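Local coordinates for N-terminal acetyltransferase-like protein (Chaetomium thermophilum, PDB 5NNP), which probably serves as the TPR-repeat auxiliary subunit of an N-terminal acetyltransferase A complex, which transfers acetyl groups to protein N termini, at residues Y128-L139 with N148-E159. Residues are numbered along the deposited sequence; the frame is centred on the assembly and turned at random.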
loop_
_atom_site.group_PDB
_atom_site.type_symbol
_atom_site.label_atom_id
_atom_site.label_comp_id
_atom_site.label_asym_id
_atom_site.label_seq_id
_atom_site.Cartn_x
_atom_site.Cartn_y
_atom_site.Cartn_z
ATOM N N TYR A 128 19.001 11.174 -7.629
ATOM C CA TYR A 128 19.891 10.017 -7.541
ATOM C C TYR A 128 21.374 10.370 -7.613
ATOM O O TYR A 128 22.180 9.859 -6.807
ATOM C CB TYR A 128 19.565 9.010 -8.646
ATOM C CG TYR A 128 18.137 8.521 -8.639
ATOM C CD1 TYR A 128 17.649 7.735 -7.597
ATOM C CD2 TYR A 128 17.269 8.839 -9.681
ATOM C CE1 TYR A 128 16.346 7.294 -7.594
ATOM C CE2 TYR A 128 15.960 8.396 -9.686
ATOM C CZ TYR A 128 15.503 7.628 -8.642
ATOM O OH TYR A 128 14.197 7.201 -8.653
ATOM N N ALA A 129 21.732 11.221 -8.580
ATOM C CA ALA A 129 23.130 11.638 -8.762
ATOM C C ALA A 129 23.628 12.358 -7.520
ATOM O O ALA A 129 24.737 12.111 -7.050
ATOM C CB ALA A 129 23.287 12.528 -9.994
ATOM N N GLY A 130 22.781 13.231 -6.977
ATOM C CA GLY A 130 23.081 13.909 -5.732
ATOM C C GLY A 130 23.302 12.945 -4.575
ATOM O O GLY A 130 24.187 13.140 -3.758
ATOM N N TYR A 131 22.504 11.889 -4.525
ATOM C CA TYR A 131 22.483 10.977 -3.389
ATOM C C TYR A 131 23.738 10.135 -3.427
ATOM O O TYR A 131 24.352 9.847 -2.400
ATOM C CB TYR A 131 21.228 10.092 -3.429
ATOM C CG TYR A 131 21.036 9.231 -2.214
ATOM C CD1 TYR A 131 21.060 9.784 -0.949
ATOM C CD2 TYR A 131 20.808 7.869 -2.330
ATOM C CE1 TYR A 131 20.878 9.015 0.168
ATOM C CE2 TYR A 131 20.621 7.080 -1.208
ATOM C CZ TYR A 131 20.660 7.665 0.040
ATOM O OH TYR A 131 20.486 6.912 1.176
ATOM N N VAL A 132 24.117 9.746 -4.634
ATOM C CA VAL A 132 25.355 9.030 -4.828
ATOM C C VAL A 132 26.547 9.853 -4.333
ATOM O O VAL A 132 27.355 9.376 -3.537
ATOM C CB VAL A 132 25.559 8.673 -6.308
ATOM C CG1 VAL A 132 27.020 8.281 -6.584
ATOM C CG2 VAL A 132 24.602 7.573 -6.713
ATOM N N GLN A 133 26.665 11.082 -4.810
ATOM C CA GLN A 133 27.746 11.943 -4.354
ATOM C C GLN A 133 27.773 12.055 -2.824
ATOM O O GLN A 133 28.829 11.927 -2.191
ATOM C CB GLN A 133 27.610 13.327 -4.977
ATOM C CG GLN A 133 28.840 14.195 -4.810
ATOM C CD GLN A 133 28.656 15.572 -5.422
ATOM O OE1 GLN A 133 27.709 15.808 -6.175
ATOM N NE2 GLN A 133 29.558 16.490 -5.093
ATOM N N SER A 134 26.604 12.280 -2.232
ATOM C CA SER A 134 26.499 12.384 -0.784
ATOM C C SER A 134 27.030 11.142 -0.058
ATOM O O SER A 134 27.815 11.247 0.881
ATOM C CB SER A 134 25.049 12.634 -0.382
ATOM O OG SER A 134 24.715 13.980 -0.612
ATOM N N ARG A 135 26.595 9.971 -0.499
ATOM C CA ARG A 135 26.974 8.734 0.163
ATOM C C ARG A 135 28.442 8.438 -0.016
ATOM O O ARG A 135 29.085 7.917 0.902
ATOM C CB ARG A 135 26.145 7.566 -0.355
ATOM C CG ARG A 135 24.746 7.623 0.138
ATOM C CD ARG A 135 24.775 7.849 1.633
ATOM N NE ARG A 135 23.421 7.842 2.162
ATOM C CZ ARG A 135 23.116 7.685 3.443
ATOM N NH1 ARG A 135 21.832 7.686 3.819
ATOM N NH2 ARG A 135 24.088 7.527 4.340
ATOM N N LEU A 136 28.966 8.761 -1.195
ATOM C CA LEU A 136 30.394 8.574 -1.458
ATOM C C LEU A 136 31.190 9.420 -0.470
ATOM O O LEU A 136 32.185 8.987 0.101
ATOM C CB LEU A 136 30.743 8.945 -2.897
ATOM C CG LEU A 136 32.178 8.771 -3.383
ATOM C CD1 LEU A 136 32.687 7.380 -3.046
ATOM C CD2 LEU A 136 32.219 9.007 -4.885
ATOM N N ASN A 137 30.702 10.628 -0.251
ATOM C CA ASN A 137 31.278 11.523 0.716
ATOM C C ASN A 137 31.192 11.001 2.125
ATOM O O ASN A 137 32.176 10.981 2.850
ATOM C CB ASN A 137 30.579 12.856 0.633
ATOM C CG ASN A 137 31.497 13.931 0.257
ATOM O OD1 ASN A 137 31.801 14.105 -0.921
ATOM N ND2 ASN A 137 31.979 14.665 1.243
ATOM N N MET A 138 29.992 10.604 2.525
ATOM C CA MET A 138 29.801 10.065 3.855
ATOM C C MET A 138 30.675 8.824 4.062
ATOM O O MET A 138 31.297 8.667 5.103
ATOM C CB MET A 138 28.324 9.758 4.082
ATOM C CG MET A 138 27.461 10.989 3.883
ATOM S SD MET A 138 25.680 10.775 4.078
ATOM C CE MET A 138 25.583 10.566 5.865
ATOM N N LEU A 139 30.741 7.962 3.057
ATOM C CA LEU A 139 31.581 6.768 3.124
ATOM C C LEU A 139 33.073 7.121 3.262
ATOM O O LEU A 139 33.835 6.460 3.977
ATOM C CB LEU A 139 31.347 5.907 1.881
ATOM C CG LEU A 139 32.291 4.722 1.680
ATOM C CD1 LEU A 139 32.186 3.721 2.826
ATOM C CD2 LEU A 139 32.043 4.046 0.333
ATOM N N ASN A 148 27.572 2.596 5.680
ATOM C CA ASN A 148 27.941 3.563 4.660
ATOM C C ASN A 148 28.342 2.921 3.347
ATOM O O ASN A 148 28.227 3.570 2.320
ATOM C CB ASN A 148 29.068 4.461 5.159
ATOM C CG ASN A 148 28.644 5.299 6.341
ATOM O OD1 ASN A 148 27.489 5.702 6.432
ATOM N ND2 ASN A 148 29.573 5.561 7.257
ATOM N N TRP A 149 28.799 1.664 3.361
ATOM C CA TRP A 149 29.113 0.970 2.099
ATOM C C TRP A 149 27.821 0.554 1.418
ATOM O O TRP A 149 27.611 0.813 0.222
ATOM C CB TRP A 149 30.003 -0.249 2.316
ATOM C CG TRP A 149 31.380 0.117 2.748
ATOM C CD1 TRP A 149 31.789 0.370 4.022
ATOM C CD2 TRP A 149 32.545 0.264 1.915
ATOM N NE1 TRP A 149 33.119 0.679 4.037
ATOM C CE2 TRP A 149 33.612 0.625 2.758
ATOM C CE3 TRP A 149 32.787 0.140 0.533
ATOM C CZ2 TRP A 149 34.905 0.866 2.274
ATOM C CZ3 TRP A 149 34.064 0.381 0.053
ATOM C CH2 TRP A 149 35.108 0.740 0.923
ATOM N N THR A 150 26.960 -0.091 2.200
ATOM C CA THR A 150 25.641 -0.524 1.736
ATOM C C THR A 150 24.814 0.631 1.165
ATOM O O THR A 150 24.218 0.502 0.101
ATOM C CB THR A 150 24.869 -1.178 2.872
ATOM O OG1 THR A 150 25.641 -2.268 3.360
ATOM C CG2 THR A 150 23.490 -1.676 2.400
ATOM N N ALA A 151 24.807 1.758 1.877
ATOM C CA ALA A 151 24.124 2.968 1.430
ATOM C C ALA A 151 24.608 3.449 0.060
ATOM O O ALA A 151 23.792 3.798 -0.789
ATOM C CB ALA A 151 24.294 4.073 2.460
ATOM N N LEU A 152 25.930 3.462 -0.156
ATOM C CA LEU A 152 26.470 3.872 -1.450
ATOM C C LEU A 152 26.096 2.853 -2.521
ATOM O O LEU A 152 25.806 3.235 -3.649
ATOM C CB LEU A 152 27.994 4.063 -1.415
ATOM C CG LEU A 152 28.626 4.337 -2.806
ATOM C CD1 LEU A 152 28.110 5.637 -3.462
ATOM C CD2 LEU A 152 30.145 4.300 -2.795
ATOM N N ALA A 153 26.083 1.569 -2.174
ATOM C CA ALA A 153 25.572 0.548 -3.090
ATOM C C ALA A 153 24.083 0.776 -3.440
ATOM O O ALA A 153 23.687 0.677 -4.607
ATOM C CB ALA A 153 25.767 -0.819 -2.504
ATOM N N ILE A 154 23.272 1.110 -2.433
ATOM C CA ILE A 154 21.859 1.402 -2.668
ATOM C C ILE A 154 21.672 2.607 -3.604
ATOM O O ILE A 154 20.852 2.559 -4.529
ATOM C CB ILE A 154 21.111 1.657 -1.344
ATOM C CG1 ILE A 154 20.974 0.357 -0.552
ATOM C CG2 ILE A 154 19.748 2.248 -1.597
ATOM C CD1 ILE A 154 20.880 0.567 0.933
ATOM N N ALA A 155 22.441 3.674 -3.382
ATOM C CA ALA A 155 22.331 4.873 -4.212
ATOM C C ALA A 155 22.645 4.554 -5.664
ATOM O O ALA A 155 21.946 5.012 -6.581
ATOM C CB ALA A 155 23.246 5.953 -3.715
ATOM N N TYR A 156 23.703 3.772 -5.872
ATOM C CA TYR A 156 24.070 3.352 -7.222
ATOM C C TYR A 156 22.963 2.505 -7.845
ATOM O O TYR A 156 22.578 2.711 -8.994
ATOM C CB TYR A 156 25.369 2.551 -7.204
ATOM C CG TYR A 156 26.630 3.372 -7.247
ATOM C CD1 TYR A 156 26.760 4.445 -8.116
ATOM C CD2 TYR A 156 27.706 3.053 -6.436
ATOM C CE1 TYR A 156 27.943 5.187 -8.162
ATOM C CE2 TYR A 156 28.863 3.780 -6.466
ATOM C CZ TYR A 156 28.986 4.841 -7.323
ATOM O OH TYR A 156 30.163 5.545 -7.316
ATOM N N HIS A 157 22.470 1.551 -7.062
ATOM C CA HIS A 157 21.395 0.642 -7.450
ATOM C C HIS A 157 20.131 1.378 -7.895
ATOM O O HIS A 157 19.580 1.103 -8.967
ATOM C CB HIS A 157 21.078 -0.286 -6.278
ATOM C CG HIS A 157 20.143 -1.399 -6.627
ATOM N ND1 HIS A 157 19.515 -2.163 -5.668
ATOM C CD2 HIS A 157 19.722 -1.868 -7.823
ATOM C CE1 HIS A 157 18.745 -3.060 -6.262
ATOM N NE2 HIS A 157 18.850 -2.903 -7.567
ATOM N N LEU A 158 19.678 2.323 -7.074
ATOM C CA LEU A 158 18.466 3.067 -7.387
ATOM C C LEU A 158 18.708 4.005 -8.562
ATOM O O LEU A 158 17.757 4.399 -9.241
ATOM C CB LEU A 158 17.978 3.852 -6.171
ATOM C CG LEU A 158 17.497 3.022 -4.968
ATOM C CD1 LEU A 158 17.005 3.934 -3.837
ATOM C CD2 LEU A 158 16.409 2.034 -5.395
ATOM N N GLU A 159 19.974 4.369 -8.791
ATOM C CA GLU A 159 20.339 5.247 -9.902
ATOM C C GLU A 159 20.320 4.500 -11.218
ATOM O O GLU A 159 20.362 5.117 -12.274
ATOM C CB GLU A 159 21.742 5.864 -9.702
ATOM C CG GLU A 159 22.165 6.851 -10.805
ATOM C CD GLU A 159 23.624 7.323 -10.699
ATOM O OE1 GLU A 159 23.901 8.513 -10.981
ATOM O OE2 GLU A 159 24.506 6.506 -10.364
HETATM O O HOH W 1 20.741 7.299 -5.881
HETATM O O HOH W 2 27.433 6.214 2.417
#
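Val132 and Leu152 interlock at the middle of an antiparallel helical hairpin of the TPR-like alpha-solenoid. The axes of 128-139 and 148-159 approach to 8.7 Å. The packing is knobs-into-holes. Val132 sits among Leu152, Ala155, Tyr156 and Glu159, and Leu152 sits among Val132, Arg135, Leu136 and Leu139. The two methyls of Val132 divide the work: CG2 meets Ala155 CB, while CG1 reaches Tyr156 CE1 at 3.6 Å. Leu152 CD2 lies 3.7 Å from Leu139 CD2. The other methyl of Leu139, CD1, sits over the face of the Trp149 five-membered ring in a CH-pi contact, 8° off the ring normal. With CG anti to the backbone N (chi1 171°), Leu139 carries its branched end to the partner helix, CD1 onto the indole and CD2 against Leu152. At the far end, Leu158 O stands over one face of the Tyr128 ring.

Arg135 bends at chi2 (-49°) and lays one guanidinium face on Ala151 CB. Its NH1 donates to Tyr131 OH one turn back, tilted out of the guanidinium plane. Two waters bridge backbone carbonyls across the helices. One donates to Tyr128 O and Ala155 O; the other donates to Arg135 O and Asn148 O, 2.8 Å from each. Helix 112-124 packs on Tyr131 and Ser134, and Leu532 of helix 527-534 touches Arg135 and Ala151. In the loop that joins the two helices, Arg142 O accepts a hydrogen bond from Asn148 ND2, and Pro143 O one from Trp149 NE1.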